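Local atomic coordinates of tumour necrosis factor receptor (Ectromelia virus, PDB entry 3ON9), a protein that probably blocks host immune defence by binding tumour necrosis factor and chemokines, its C-terminal SECRET domain, the part described here, being a chemokine-binding beta-sandwich. Residues Thr41-Cys47 and Gln80-Glu86; Asn24-Gly28 and Phe51-Tyr55; Arg96-Thr101 and Val142-Thr146. One frame throughout, in Å; residues are numbered along the deposited sequence.

Contact 1: Thr41-Cys47 and Gln80-Glu86; sequences TLTHEDC and QCKINLE
This is a disulfide-clamped antiparallel strand pair in the six-stranded sheet of the SECRET beta-sandwich. Strands 41-45 and 82-86 run antiparallel, 169° between N-to-C directions, axes 4.7 Å apart at closest. T41 and T43 face E86 and N84 as hydrogen-bonded pairs; L42 faces L85 as a non-hydrogen-bonded pair. T41 N donates a hydrogen bond to E86 O and E86 N to T41 O (both 2.9 Å). T43 N donates to N84 O (2.9 Å) and N84 N to T43 O (3.1 Å). L42 (t), I83 (m) and L85 (t) point into the sandwich: L42 CD1 meets I83 CG2 at 3.7 Å, and L85 reaches V11 and I13 of the other sheet. On the opposite face, a water joins T41 OG1 (2.7 Å) to E86 OE2 (2.6 Å). A second water is hydrogen-bonded to T43 OG1 (2.8 Å), E45 N (3.0 Å) and K82 O (2.7 Å). H44-C47 form a type II turn (C47 N to H44 O 3.1 Å). K82 NZ makes a salt bridge to D46 OD2 and a hydrogen bond to Q80 O, both 2.7 Å. C47 (m) and C81 (t) are joined SG to SG at 2.0 Å, chi3 85°.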
loop_
_atom_site.group_PDB
_atom_site.type_symbol
_atom_site.label_atom_id
_atom_site.label_comp_id
_atom_site.label_asym_id
_atom_site.label_seq_id
_atom_site.Cartn_x
_atom_site.Cartn_y
_atom_site.Cartn_z
ATOM N N THR A 41 -7.666 1.602 -2.786
ATOM C CA THR A 41 -8.429 1.915 -1.574
ATOM C C THR A 41 -7.837 1.191 -0.369
ATOM O O THR A 41 -7.702 -0.040 -0.356
ATOM C CB THR A 41 -9.918 1.527 -1.729
ATOM O OG1 THR A 41 -10.470 2.205 -2.864
ATOM C CG2 THR A 41 -10.722 1.887 -0.472
ATOM N N LEU A 42 -7.466 1.978 0.635
ATOM C CA LEU A 42 -6.853 1.478 1.852
ATOM C C LEU A 42 -7.716 1.733 3.089
ATOM O O LEU A 42 -8.095 2.868 3.364
ATOM C CB LEU A 42 -5.507 2.174 2.059
ATOM C CG LEU A 42 -4.878 2.035 3.447
ATOM C CD1 LEU A 42 -4.362 0.624 3.708
ATOM C CD2 LEU A 42 -3.767 3.057 3.587
ATOM N N THR A 43 -7.999 0.686 3.848
ATOM C CA THR A 43 -8.547 0.875 5.197
ATOM C C THR A 43 -7.564 0.380 6.262
ATOM O O THR A 43 -6.616 -0.354 5.978
ATOM C CB THR A 43 -9.938 0.238 5.395
ATOM O OG1 THR A 43 -9.846 -1.183 5.287
ATOM C CG2 THR A 43 -10.935 0.763 4.359
ATOM N N HIS A 44 -7.797 0.799 7.495
ATOM C CA HIS A 44 -6.811 0.624 8.549
ATOM C C HIS A 44 -7.490 0.603 9.905
ATOM O O HIS A 44 -7.019 1.234 10.856
ATOM C CB HIS A 44 -5.810 1.769 8.478
ATOM C CG HIS A 44 -6.460 3.115 8.414
ATOM N ND1 HIS A 44 -6.719 3.774 7.229
ATOM C CD2 HIS A 44 -6.948 3.903 9.401
ATOM C CE1 HIS A 44 -7.325 4.921 7.492
ATOM N NE2 HIS A 44 -7.471 5.026 8.802
ATOM N N GLU A 45 -8.598 -0.130 9.997
ATOM C CA GLU A 45 -9.375 -0.182 11.235
ATOM C C GLU A 45 -8.558 -0.738 12.397
ATOM O O GLU A 45 -7.895 -1.764 12.265
ATOM C CB GLU A 45 -10.659 -1.001 11.053
ATOM C CG GLU A 45 -11.515 -1.062 12.323
ATOM C CD GLU A 45 -12.884 -1.676 12.097
ATOM O OE1 GLU A 45 -13.160 -2.112 10.967
ATOM O OE2 GLU A 45 -13.688 -1.722 13.051
ATOM N N ASP A 46 -8.620 -0.042 13.535
ATOM C CA ASP A 46 -7.941 -0.442 14.771
ATOM C C ASP A 46 -6.414 -0.329 14.699
ATOM O O ASP A 46 -5.705 -0.825 15.586
ATOM C CB ASP A 46 -8.375 -1.843 15.225
ATOM C CG ASP A 46 -9.822 -1.885 15.672
ATOM O OD1 ASP A 46 -10.287 -0.893 16.261
ATOM O OD2 ASP A 46 -10.503 -2.901 15.433
ATOM N N CYS A 47 -5.911 0.331 13.656
ATOM C CA CYS A 47 -4.484 0.645 13.559
ATOM C C CYS A 47 -4.290 2.026 14.166
ATOM O O CYS A 47 -4.940 2.973 13.755
ATOM C CB CYS A 47 -4.027 0.683 12.098
ATOM S SG CYS A 47 -4.401 -0.818 11.184
ATOM N N GLN A 80 -6.365 -4.640 17.393
ATOM C CA GLN A 80 -5.732 -5.438 16.348
ATOM C C GLN A 80 -5.789 -4.720 15.002
ATOM O O GLN A 80 -6.846 -4.608 14.399
ATOM C CB GLN A 80 -6.395 -6.815 16.247
ATOM C CG GLN A 80 -6.328 -7.661 17.522
ATOM C CD GLN A 80 -4.901 -7.947 17.985
ATOM O OE1 GLN A 80 -4.060 -8.414 17.211
ATOM N NE2 GLN A 80 -4.628 -7.672 19.257
ATOM N N CYS A 81 -4.645 -4.217 14.551
ATOM C CA CYS A 81 -4.568 -3.446 13.315
ATOM C C CYS A 81 -4.955 -4.308 12.111
ATOM O O CYS A 81 -4.448 -5.419 11.942
ATOM C CB CYS A 81 -3.148 -2.905 13.151
ATOM S SG CYS A 81 -2.816 -2.044 11.586
ATOM N N LYS A 82 -5.889 -3.811 11.304
ATOM C CA LYS A 82 -6.335 -4.517 10.106
ATOM C C LYS A 82 -6.129 -3.616 8.888
ATOM O O LYS A 82 -6.789 -2.584 8.755
ATOM C CB LYS A 82 -7.816 -4.918 10.254
ATOM C CG LYS A 82 -8.086 -5.859 11.435
ATOM C CD LYS A 82 -9.584 -5.959 11.778
ATOM C CE LYS A 82 -10.015 -4.864 12.742
ATOM N NZ LYS A 82 -9.526 -5.113 14.134
ATOM N N ILE A 83 -5.199 -3.994 8.010
ATOM C CA ILE A 83 -4.947 -3.243 6.784
ATOM C C ILE A 83 -5.622 -3.951 5.619
ATOM O O ILE A 83 -5.304 -5.104 5.324
ATOM C CB ILE A 83 -3.441 -3.125 6.496
ATOM C CG1 ILE A 83 -2.749 -2.278 7.570
ATOM C CG2 ILE A 83 -3.198 -2.538 5.113
ATOM C CD1 ILE A 83 -3.103 -0.788 7.528
ATOM N N ASN A 84 -6.574 -3.284 4.973
ATOM C CA ASN A 84 -7.186 -3.820 3.759
ATOM C C ASN A 84 -6.849 -2.921 2.593
ATOM O O ASN A 84 -6.876 -1.698 2.706
ATOM C CB ASN A 84 -8.712 -3.930 3.879
ATOM C CG ASN A 84 -9.151 -4.943 4.921
ATOM O OD1 ASN A 84 -8.461 -5.943 5.173
ATOM N ND2 ASN A 84 -10.314 -4.698 5.524
ATOM N N LEU A 85 -6.552 -3.528 1.458
ATOM C CA LEU A 85 -6.152 -2.779 0.288
ATOM C C LEU A 85 -6.816 -3.404 -0.918
ATOM O O LEU A 85 -6.774 -4.615 -1.085
ATOM C CB LEU A 85 -4.636 -2.896 0.128
ATOM C CG LEU A 85 -3.946 -1.950 -0.834
ATOM C CD1 LEU A 85 -4.072 -0.496 -0.335
ATOM C CD2 LEU A 85 -2.480 -2.348 -0.979
ATOM N N GLU A 86 -7.437 -2.578 -1.750
ATOM C CA GLU A 86 -8.055 -3.054 -2.976
ATOM C C GLU A 86 -7.551 -2.227 -4.142
ATOM O O GLU A 86 -7.518 -0.995 -4.074
ATOM C CB GLU A 86 -9.582 -2.935 -2.882
ATOM C CG GLU A 86 -10.309 -3.264 -4.185
ATOM C CD GLU A 86 -11.702 -2.641 -4.255
ATOM O OE1 GLU A 86 -12.686 -3.370 -3.993
ATOM O OE2 GLU A 86 -11.814 -1.425 -4.552
HETATM O O HOH W 1 -10.233 0.647 -5.007
HETATM O O HOH W 2 -9.325 -2.113 7.899
HETATM O O HOH W 3 -9.238 -5.034 17.725
#

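Contact 2: Asn24-Gly28 and Phe51-Tyr55; sequences NSSIG and FIGDY
This side-chain contact lies at one edge of the SECRET beta-sandwich, where an outermost strand of each sheet meets the other: 24-26, with I27 just after it, and 51-59. The backbones stay apart: S25 to D54 is 7.7 Å and I27 to I52 is 7.4 Å between CA atoms. S25, extended and with chi1 t, points toward D54 (chi1 p), and S25 OG donates a hydrogen bond to D54 OD2 at 2.6 Å. I27 (m, t) is the most covered residue, with 84 Å² buried by 51-55. It lies along the backbone of 51-53 and against the D54 carboxylate. Its CG2 is 3.6 Å from F51 O, its CD1 is 3.7 Å from G53 N, and its CG1 is 3.6 Å from D54 OD2. I52 and G53 form a classic beta bulge, both facing F68. I52 has phi/psi of -123/-16, while G53 is extended at -151/159. The CA-to-CB bond of I52 points away from 24-28, whereas those of F51 and D54 point toward it. The F51 ring then turns inward to I9 and V11. Strand 62-69 flanks 51-55 within its own sheet, and strand 30-34 pairs with 24-26 and sends I33 against D54.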
loop_
_atom_site.group_PDB
_atom_site.type_symbol
_atom_site.label_atom_id
_atom_site.label_comp_id
_atom_site.label_asym_id
_atom_site.label_seq_id
_atom_site.Cartn_x
_atom_site.Cartn_y
_atom_site.Cartn_z
ATOM N N ASN A 24 -5.911 11.695 -8.161
ATOM C CA ASN A 24 -6.582 12.427 -7.093
ATOM C C ASN A 24 -6.503 11.615 -5.811
ATOM O O ASN A 24 -6.674 10.379 -5.820
ATOM C CB ASN A 24 -8.050 12.677 -7.454
ATOM C CG ASN A 24 -8.534 14.014 -6.962
ATOM O OD1 ASN A 24 -7.935 15.037 -7.272
ATOM N ND2 ASN A 24 -9.617 14.021 -6.187
ATOM N N SER A 25 -6.246 12.300 -4.703
ATOM C CA SER A 25 -6.114 11.628 -3.417
ATOM C C SER A 25 -7.144 12.090 -2.402
ATOM O O SER A 25 -7.438 13.292 -2.291
ATOM C CB SER A 25 -4.725 11.891 -2.827
ATOM O OG SER A 25 -4.682 11.516 -1.450
ATOM N N SER A 26 -7.665 11.138 -1.638
ATOM C CA SER A 26 -8.492 11.478 -0.487
ATOM C C SER A 26 -8.197 10.587 0.705
ATOM O O SER A 26 -8.594 9.422 0.738
ATOM C CB SER A 26 -9.980 11.411 -0.827
ATOM O OG SER A 26 -10.737 11.604 0.360
ATOM N N ILE A 27 -7.504 11.142 1.693
ATOM C CA ILE A 27 -7.125 10.377 2.872
ATOM C C ILE A 27 -8.232 10.415 3.920
ATOM O O ILE A 27 -9.024 11.353 3.967
ATOM C CB ILE A 27 -5.761 10.856 3.438
ATOM C CG1 ILE A 27 -4.639 10.462 2.465
ATOM C CG2 ILE A 27 -5.484 10.239 4.802
ATOM C CD1 ILE A 27 -3.260 10.909 2.886
ATOM N N GLY A 28 -8.314 9.365 4.730
ATOM C CA GLY A 28 -9.346 9.269 5.747
ATOM C C GLY A 28 -9.474 7.817 6.178
ATOM O O GLY A 28 -8.553 7.024 5.984
ATOM N N PHE A 51 -2.567 7.504 9.008
ATOM C CA PHE A 51 -2.043 7.716 7.670
ATOM C C PHE A 51 -2.100 9.196 7.321
ATOM O O PHE A 51 -3.150 9.833 7.461
ATOM C CB PHE A 51 -2.797 6.859 6.659
ATOM C CG PHE A 51 -2.368 5.421 6.675
ATOM C CD1 PHE A 51 -1.316 4.994 5.875
ATOM C CD2 PHE A 51 -2.974 4.512 7.525
ATOM C CE1 PHE A 51 -0.896 3.666 5.900
ATOM C CE2 PHE A 51 -2.566 3.184 7.561
ATOM C CZ PHE A 51 -1.515 2.760 6.753
ATOM N N ILE A 52 -0.966 9.742 6.883
ATOM C CA ILE A 52 -0.825 11.180 6.675
ATOM C C ILE A 52 -0.423 11.582 5.271
ATOM O O ILE A 52 -0.545 12.754 4.907
ATOM C CB ILE A 52 0.220 11.804 7.631
ATOM C CG1 ILE A 52 1.596 11.159 7.430
ATOM C CG2 ILE A 52 -0.246 11.712 9.093
ATOM C CD1 ILE A 52 2.673 11.783 8.283
ATOM N N GLY A 53 0.076 10.637 4.486
ATOM C CA GLY A 53 0.579 11.003 3.177
ATOM C C GLY A 53 0.450 9.882 2.182
ATOM O O GLY A 53 0.322 8.714 2.556
ATOM N N ASP A 54 0.479 10.248 0.908
ATOM C CA ASP A 54 0.492 9.254 -0.153
ATOM C C ASP A 54 1.200 9.778 -1.381
ATOM O O ASP A 54 1.603 10.936 -1.427
ATOM C CB ASP A 54 -0.914 8.752 -0.490
ATOM C CG ASP A 54 -1.874 9.854 -0.867
ATOM O OD1 ASP A 54 -1.439 10.948 -1.302
ATOM O OD2 ASP A 54 -3.084 9.603 -0.723
ATOM N N TYR A 55 1.364 8.915 -2.378
ATOM C CA TYR A 55 2.070 9.319 -3.586
ATOM C C TYR A 55 1.740 8.376 -4.730
ATOM O O TYR A 55 1.275 7.266 -4.504
ATOM C CB TYR A 55 3.587 9.368 -3.345
ATOM C CG TYR A 55 4.185 8.069 -2.854
ATOM C CD1 TYR A 55 4.677 7.123 -3.751
ATOM C CD2 TYR A 55 4.241 7.775 -1.497
ATOM C CE1 TYR A 55 5.224 5.939 -3.307
ATOM C CE2 TYR A 55 4.781 6.590 -1.045
ATOM C CZ TYR A 55 5.272 5.668 -1.955
ATOM O OH TYR A 55 5.814 4.477 -1.496
#

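Contact 3: Arg96-Thr101 and Val142-Thr146; sequences RQLTPT and VAYHT
Residues 98-101, which follow a short edge strand, carry most of this contact and drape over the edge strand 142-145. The end-to-end directions of the segments differ by 123°. Their closest CA atoms are those of P100 and Y144, at 4.7 Å. The Y144 ring (chi1 m) is the main bump, and L98, T99 and P100 curve around it. P100 covers one face: its CB lies 4.1 Å from the ring centroid in a CH-pi contact, 23° off the normal. L98 O meets the ring edge, 3.6 Å from Y144 CE1, while L98 CB packs 3.7 Å from Y144 CD1. P100 CB also rests 3.7 Å from V142 CG1, so the proline lies over the groove that V142 and the Y144 ring form together. L98 (m, t) points toward 142-146 and puts CD1 3.9 Å from T146 CG2. One direct backbone hydrogen bond joins the segments, T101 N to A143 O at 2.8 Å. P100 CA adds a CA-H...O contact of 3.1 Å to A143 O. Waters flank this bond. One links T99 O (2.5 Å) to H145 N (2.9 Å), and the other links T101 OG1 (2.8 Å) to A143 N (2.9 Å). H145 ND1 is hydrogen-bonded to D124 OD1, and T146 OG1 to L123 N, both on strand 122-130. Strands 95-97 and 140-145 belong to different sheets, so the arrangement is a closure along one edge of a beta-sandwich.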
loop_
_atom_site.group_PDB
_atom_site.type_symbol
_atom_site.label_atom_id
_atom_site.label_comp_id
_atom_site.label_asym_id
_atom_site.label_seq_id
_atom_site.Cartn_x
_atom_site.Cartn_y
_atom_site.Cartn_z
ATOM N N ARG A 96 -10.499 -10.699 -6.571
ATOM C CA ARG A 96 -9.739 -11.873 -6.163
ATOM C C ARG A 96 -8.703 -11.465 -5.133
ATOM O O ARG A 96 -8.304 -10.306 -5.060
ATOM C CB ARG A 96 -9.087 -12.566 -7.360
ATOM C CG ARG A 96 -7.862 -11.873 -7.899
ATOM C CD ARG A 96 -7.244 -12.702 -9.020
ATOM N NE ARG A 96 -6.039 -12.083 -9.564
ATOM C CZ ARG A 96 -4.804 -12.487 -9.278
ATOM N NH1 ARG A 96 -4.616 -13.501 -8.447
ATOM N NH2 ARG A 96 -3.756 -11.875 -9.819
ATOM N N GLN A 97 -8.301 -12.418 -4.306
ATOM C CA GLN A 97 -7.376 -12.156 -3.223
ATOM C C GLN A 97 -5.960 -12.523 -3.640
ATOM O O GLN A 97 -5.752 -13.507 -4.345
ATOM C CB GLN A 97 -7.810 -12.959 -1.985
ATOM C CG GLN A 97 -6.761 -13.859 -1.389
ATOM C CD GLN A 97 -7.345 -14.847 -0.384
ATOM O OE1 GLN A 97 -8.081 -14.464 0.516
ATOM N NE2 GLN A 97 -7.000 -16.124 -0.532
ATOM N N LEU A 98 -5.001 -11.706 -3.218
ATOM C CA LEU A 98 -3.583 -12.012 -3.374
ATOM C C LEU A 98 -3.063 -12.657 -2.098
ATOM O O LEU A 98 -3.517 -12.345 -0.994
ATOM C CB LEU A 98 -2.775 -10.744 -3.676
ATOM C CG LEU A 98 -3.224 -9.979 -4.927
ATOM C CD1 LEU A 98 -2.196 -8.920 -5.277
ATOM C CD2 LEU A 98 -3.448 -10.923 -6.099
ATOM N N THR A 99 -2.110 -13.572 -2.264
ATOM C CA THR A 99 -1.531 -14.292 -1.143
ATOM C C THR A 99 -0.123 -13.783 -0.921
ATOM O O THR A 99 0.647 -13.664 -1.875
ATOM C CB THR A 99 -1.499 -15.801 -1.442
ATOM O OG1 THR A 99 -2.843 -16.280 -1.551
ATOM C CG2 THR A 99 -0.791 -16.565 -0.338
ATOM N N PRO A 100 0.222 -13.478 0.340
ATOM C CA PRO A 100 1.550 -12.927 0.634
ATOM C C PRO A 100 2.628 -13.992 0.500
ATOM O O PRO A 100 2.333 -15.189 0.509
ATOM C CB PRO A 100 1.453 -12.487 2.104
ATOM C CG PRO A 100 0.153 -12.931 2.599
ATOM C CD PRO A 100 -0.578 -13.704 1.552
ATOM N N THR A 101 3.876 -13.562 0.385
ATOM C CA THR A 101 4.946 -14.531 0.196
ATOM C C THR A 101 5.456 -15.130 1.508
ATOM O O THR A 101 6.223 -16.083 1.489
ATOM C CB THR A 101 6.116 -13.929 -0.589
ATOM O OG1 THR A 101 6.679 -12.852 0.161
ATOM C CG2 THR A 101 5.654 -13.442 -1.959
ATOM N N VAL A 142 5.166 -7.537 4.606
ATOM C CA VAL A 142 4.185 -8.420 3.982
ATOM C C VAL A 142 4.180 -8.132 2.482
ATOM O O VAL A 142 3.787 -7.037 2.059
ATOM C CB VAL A 142 2.771 -8.218 4.560
ATOM C CG1 VAL A 142 1.850 -9.322 4.068
ATOM C CG2 VAL A 142 2.803 -8.196 6.092
ATOM N N ALA A 143 4.643 -9.087 1.680
ATOM C CA ALA A 143 4.852 -8.845 0.248
ATOM C C ALA A 143 3.927 -9.667 -0.638
ATOM O O ALA A 143 3.661 -10.835 -0.355
ATOM C CB ALA A 143 6.323 -9.085 -0.139
ATOM N N TYR A 144 3.409 -9.032 -1.690
ATOM C CA TYR A 144 2.537 -9.697 -2.651
ATOM C C TYR A 144 3.022 -9.383 -4.060
ATOM O O TYR A 144 3.423 -8.252 -4.344
ATOM C CB TYR A 144 1.099 -9.185 -2.539
ATOM C CG TYR A 144 0.481 -9.209 -1.156
ATOM C CD1 TYR A 144 -0.490 -10.138 -0.835
ATOM C CD2 TYR A 144 0.843 -8.273 -0.192
ATOM C CE1 TYR A 144 -1.072 -10.161 0.424
ATOM C CE2 TYR A 144 0.263 -8.280 1.066
ATOM C CZ TYR A 144 -0.699 -9.227 1.361
ATOM O OH TYR A 144 -1.289 -9.256 2.603
ATOM N N HIS A 145 2.971 -10.376 -4.946
ATOM C CA HIS A 145 3.363 -10.173 -6.340
ATOM C C HIS A 145 2.489 -10.998 -7.279
ATOM O O HIS A 145 2.359 -12.208 -7.085
ATOM C CB HIS A 145 4.825 -10.608 -6.554
ATOM C CG HIS A 145 5.789 -10.008 -5.579
ATOM N ND1 HIS A 145 6.117 -8.668 -5.586
ATOM C CD2 HIS A 145 6.502 -10.565 -4.570
ATOM C CE1 HIS A 145 6.981 -8.425 -4.619
ATOM N NE2 HIS A 145 7.236 -9.563 -3.988
ATOM N N THR A 146 1.902 -10.364 -8.293
ATOM C CA THR A 146 1.126 -11.115 -9.289
ATOM C C THR A 146 1.981 -11.710 -10.397
ATOM O O THR A 146 1.569 -12.667 -11.057
ATOM C CB THR A 146 0.028 -10.257 -9.942
ATOM O OG1 THR A 146 0.622 -9.181 -10.687
ATOM C CG2 THR A 146 -0.906 -9.688 -8.876
HETATM O O HOH W 4 1.922 -12.933 -3.943
HETATM O O HOH W 5 6.062 -11.494 2.557
#

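In the fold
All three contacts lie in the SECRET beta-sandwich: contact 1 inside the six-stranded sheet, contacts 2 and 3 between the two sheets. Contact 2 links edge strands 24-26 and 51-59; contact 3 lays residues 98-101, just after edge strand 95-97, on edge strand 140-145. Centre to centre, contacts 2 and 3 are about 22 Å apart, on opposite sides of the chain centre, and contact 1 is about 14 Å from contact 2 and about 15 Å from contact 3. Contact 1 touches contact 2: L42 CD2 is 3.7 Å from F51 CE1. Along the chain, contacts 1 and 2 interleave, and contact 3 follows both. The sheets thus meet at both edges, by side chains in contact 2 and with a backbone hydrogen bond in contact 3.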